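Transcription regulator (Haloarcula marismortui ATCC 43049, PDB 3CRJ) probably binds regulatory DNA through a helix-turn-helix motif as a TetR-family transcriptional regulator, likely a repressor. Local coordinates at the interface of chains A and B. Numbering follows the deposited sequence. Chains: chain A/B, Transcription regulator.

The interface of chains A and B. Residues chain A 158, 161-162, 193, 197; chain B 185, 188-189, 192.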
ATOM      1  N   HIS A 158      -9.849  10.355 -13.689  1.00 58.58           N
ATOM      2  CA  HIS A 158     -10.262  10.093 -12.334  1.00 58.19           C
ATOM      3  C   HIS A 158     -10.806   8.698 -12.123  1.00 57.62           C
ATOM      4  O   HIS A 158     -10.579   8.088 -11.091  1.00 56.80           O
ATOM      5  CB  HIS A 158     -11.293  11.080 -11.838  1.00 58.68           C
ATOM      6  CG  HIS A 158     -11.810  10.702 -10.500  1.00 59.53           C
ATOM      7  ND1 HIS A 158     -11.122  10.987  -9.347  1.00 60.47           N
ATOM      8  CD2 HIS A 158     -12.884   9.958 -10.135  1.00 61.83           C
ATOM      9  CE1 HIS A 158     -11.771  10.467  -8.318  1.00 63.17           C
ATOM     10  NE2 HIS A 158     -12.841   9.833  -8.772  1.00 62.55           N
ATOM     11  N   ARG A 161      -7.532   6.663 -12.025  1.00 59.52           N
ATOM     12  CA  ARG A 161      -6.875   6.916 -10.756  1.00 60.69           C
ATOM     13  C   ARG A 161      -7.557   6.127  -9.637  1.00 60.57           C
ATOM     14  O   ARG A 161      -6.888   5.548  -8.776  1.00 60.40           O
ATOM     15  CB  ARG A 161      -6.861   8.414 -10.452  1.00 61.05           C
ATOM     16  CG  ARG A 161      -6.761   8.736  -8.966  1.00 64.27           C
ATOM     17  CD  ARG A 161      -5.515   8.119  -8.302  1.00 67.11           C
ATOM     18  NE  ARG A 161      -4.295   8.738  -8.817  1.00 73.14           N
ATOM     19  CZ  ARG A 161      -3.813   9.907  -8.398  1.00 74.43           C
ATOM     20  NH1 ARG A 161      -4.432  10.590  -7.432  1.00 76.64           N
ATOM     21  NH2 ARG A 161      -2.706  10.390  -8.940  1.00 74.57           N
ATOM     22  N   SER A 162      -8.888   6.102  -9.666  1.00 60.76           N
ATOM     23  CA  SER A 162      -9.668   5.290  -8.761  1.00 61.17           C
ATOM     24  C   SER A 162      -9.319   3.791  -8.823  1.00 61.53           C
ATOM     25  O   SER A 162      -9.084   3.151  -7.781  1.00 61.51           O
ATOM     26  CB  SER A 162     -11.145   5.499  -9.028  1.00 61.65           C
ATOM     27  OG  SER A 162     -11.642   6.658  -8.369  1.00 63.47           O
ATOM     28  N   TYR A 193     -16.876  -0.855  -8.834  1.00 56.71           N
ATOM     29  CA  TYR A 193     -16.548   0.544  -9.024  1.00 56.78           C
ATOM     30  C   TYR A 193     -16.705   0.935 -10.472  1.00 58.11           C
ATOM     31  O   TYR A 193     -17.324   1.968 -10.782  1.00 58.51           O
ATOM     32  CB  TYR A 193     -15.130   0.897  -8.577  1.00 56.01           C
ATOM     33  CG  TYR A 193     -14.857   2.349  -8.859  1.00 53.58           C
ATOM     34  CD1 TYR A 193     -15.470   3.346  -8.099  1.00 51.90           C
ATOM     35  CD2 TYR A 193     -14.050   2.728  -9.923  1.00 51.74           C
ATOM     36  CE1 TYR A 193     -15.262   4.666  -8.367  1.00 53.28           C
ATOM     37  CE2 TYR A 193     -13.842   4.060 -10.221  1.00 51.78           C
ATOM     38  CZ  TYR A 193     -14.453   5.026  -9.438  1.00 54.61           C
ATOM     39  OH  TYR A 193     -14.264   6.356  -9.731  1.00 55.33           O
HETATM   40  N   MSE A 197     -19.447   3.510 -12.545  1.00 64.17           N
HETATM   41  CA  MSE A 197     -19.016   4.704 -13.245  1.00 64.58           C
HETATM   42  C   MSE A 197     -19.312   4.639 -14.748  1.00 64.48           C
HETATM   43  O   MSE A 197     -19.772   5.610 -15.347  1.00 64.54           O
HETATM   44  CB  MSE A 197     -17.541   4.991 -12.966  1.00 64.34           C
HETATM   45  CG  MSE A 197     -17.225   5.186 -11.476  1.00 67.00           C
HETATM   46 SE   MSE A 197     -18.116   6.757 -10.688  1.00 75.61          SE
HETATM   47  CE  MSE A 197     -19.672   5.947  -9.857  1.00 69.90           C
TER
ATOM     48  N   THR B 185      -8.176  12.356  -3.928  1.00 59.68           N
ATOM     49  CA  THR B 185      -8.901  11.669  -5.003  1.00 59.16           C
ATOM     50  C   THR B 185      -9.532  10.405  -4.457  1.00 58.57           C
ATOM     51  O   THR B 185     -10.627  10.026  -4.845  1.00 59.02           O
ATOM     52  CB  THR B 185      -8.012  11.347  -6.244  1.00 59.66           C
ATOM     53  OG1 THR B 185      -7.237  10.172  -5.994  1.00 60.77           O
ATOM     54  CG2 THR B 185      -7.080  12.506  -6.582  1.00 58.54           C
ATOM     55  N   GLN B 188     -12.880  11.138  -2.796  1.00 53.05           N
ATOM     56  CA  GLN B 188     -13.882  11.144  -3.855  1.00 53.30           C
ATOM     57  C   GLN B 188     -14.254   9.731  -4.307  1.00 53.37           C
ATOM     58  O   GLN B 188     -15.441   9.426  -4.406  1.00 53.42           O
ATOM     59  CB  GLN B 188     -13.428  11.997  -5.048  1.00 52.19           C
ATOM     60  CG  GLN B 188     -14.472  12.154  -6.137  1.00 52.16           C
ATOM     61  CD  GLN B 188     -13.922  12.889  -7.392  1.00 53.96           C
ATOM     62  OE1 GLN B 188     -13.044  13.763  -7.282  1.00 55.00           O
ATOM     63  NE2 GLN B 188     -14.420  12.512  -8.583  1.00 50.70           N
ATOM     64  N   THR B 189     -13.250   8.888  -4.572  1.00 53.20           N
ATOM     65  CA  THR B 189     -13.478   7.490  -4.947  1.00 53.09           C
ATOM     66  C   THR B 189     -14.363   6.845  -3.910  1.00 54.05           C
ATOM     67  O   THR B 189     -15.345   6.172  -4.245  1.00 54.94           O
ATOM     68  CB  THR B 189     -12.166   6.651  -4.993  1.00 52.73           C
ATOM     69  OG1 THR B 189     -11.202   7.282  -5.844  1.00 51.16           O
ATOM     70  CG2 THR B 189     -12.443   5.246  -5.503  1.00 51.01           C
ATOM     71  N   GLU B 192     -17.759   7.956  -4.133  1.00 56.53           N
ATOM     72  CA  GLU B 192     -18.365   7.455  -5.347  1.00 56.91           C
ATOM     73  C   GLU B 192     -18.786   6.005  -5.160  1.00 56.92           C
ATOM     74  O   GLU B 192     -19.899   5.628  -5.533  1.00 55.83           O
ATOM     75  CB  GLU B 192     -17.412   7.594  -6.532  1.00 57.09           C
ATOM     76  CG  GLU B 192     -17.326   8.997  -7.090  1.00 57.88           C
ATOM     77  CD  GLU B 192     -16.143   9.173  -8.032  1.00 59.73           C
ATOM     78  OE1 GLU B 192     -15.232   8.318  -8.005  1.00 61.84           O
ATOM     79  OE2 GLU B 192     -16.116  10.166  -8.795  1.00 59.62           O
TER
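With CG anti to the backbone N in A:His158 (chi1 174°) and A:Tyr193 (chi1 178°), an imidazole and a phenol converge on B:Glu192, whose CG is anti to the carbonyl carbon and whose chain runs extended to its carboxylate. In this patch of the two-fold TetR-family dimer interface, repeated with the chains exchanged, helices 156-176 and 181-198 of chain A meet helix 181-198 of chain B. A:His158 and B:Glu192 meet tip to tip: imidazole NE2 donates within its ring plane to carboxylate OE1 at 2.9 Å. The phenol OH of A:Tyr193 donates to B:Glu192 OE1 at 2.8 Å, the two donors reaching it from opposite faces of the carboxylate plane. The nearby carboxylate charge would probably favour a protonated imidazole, though ionisation is not seen. B:Gln188 stacks its amide on one face of the imidazole, NE2 over the rim, the planes 13° apart, while NE2 donates to B:Glu192 OE2 at 2.9 Å, helping fix the carboxylate's rotation. An alanine in place of B:Glu192 would remove the acceptor shared by A:His158 and A:Tyr193 and the partner of B:Gln188, and would probably loosen the imidazole. Alongside, A:Ser162 OG and B:Thr189 OG1 hydrogen-bond at 2.6 Å; A:Ser162 OG also donates to A:Tyr193 OH at 3.0 Å, linking this pair to the carboxylate. A:Arg161, bent at chi2 and chi3, crosses B:Thr185 at about a right angle, NH1 donating in the guanidinium plane to OG1 at 3.2 Å.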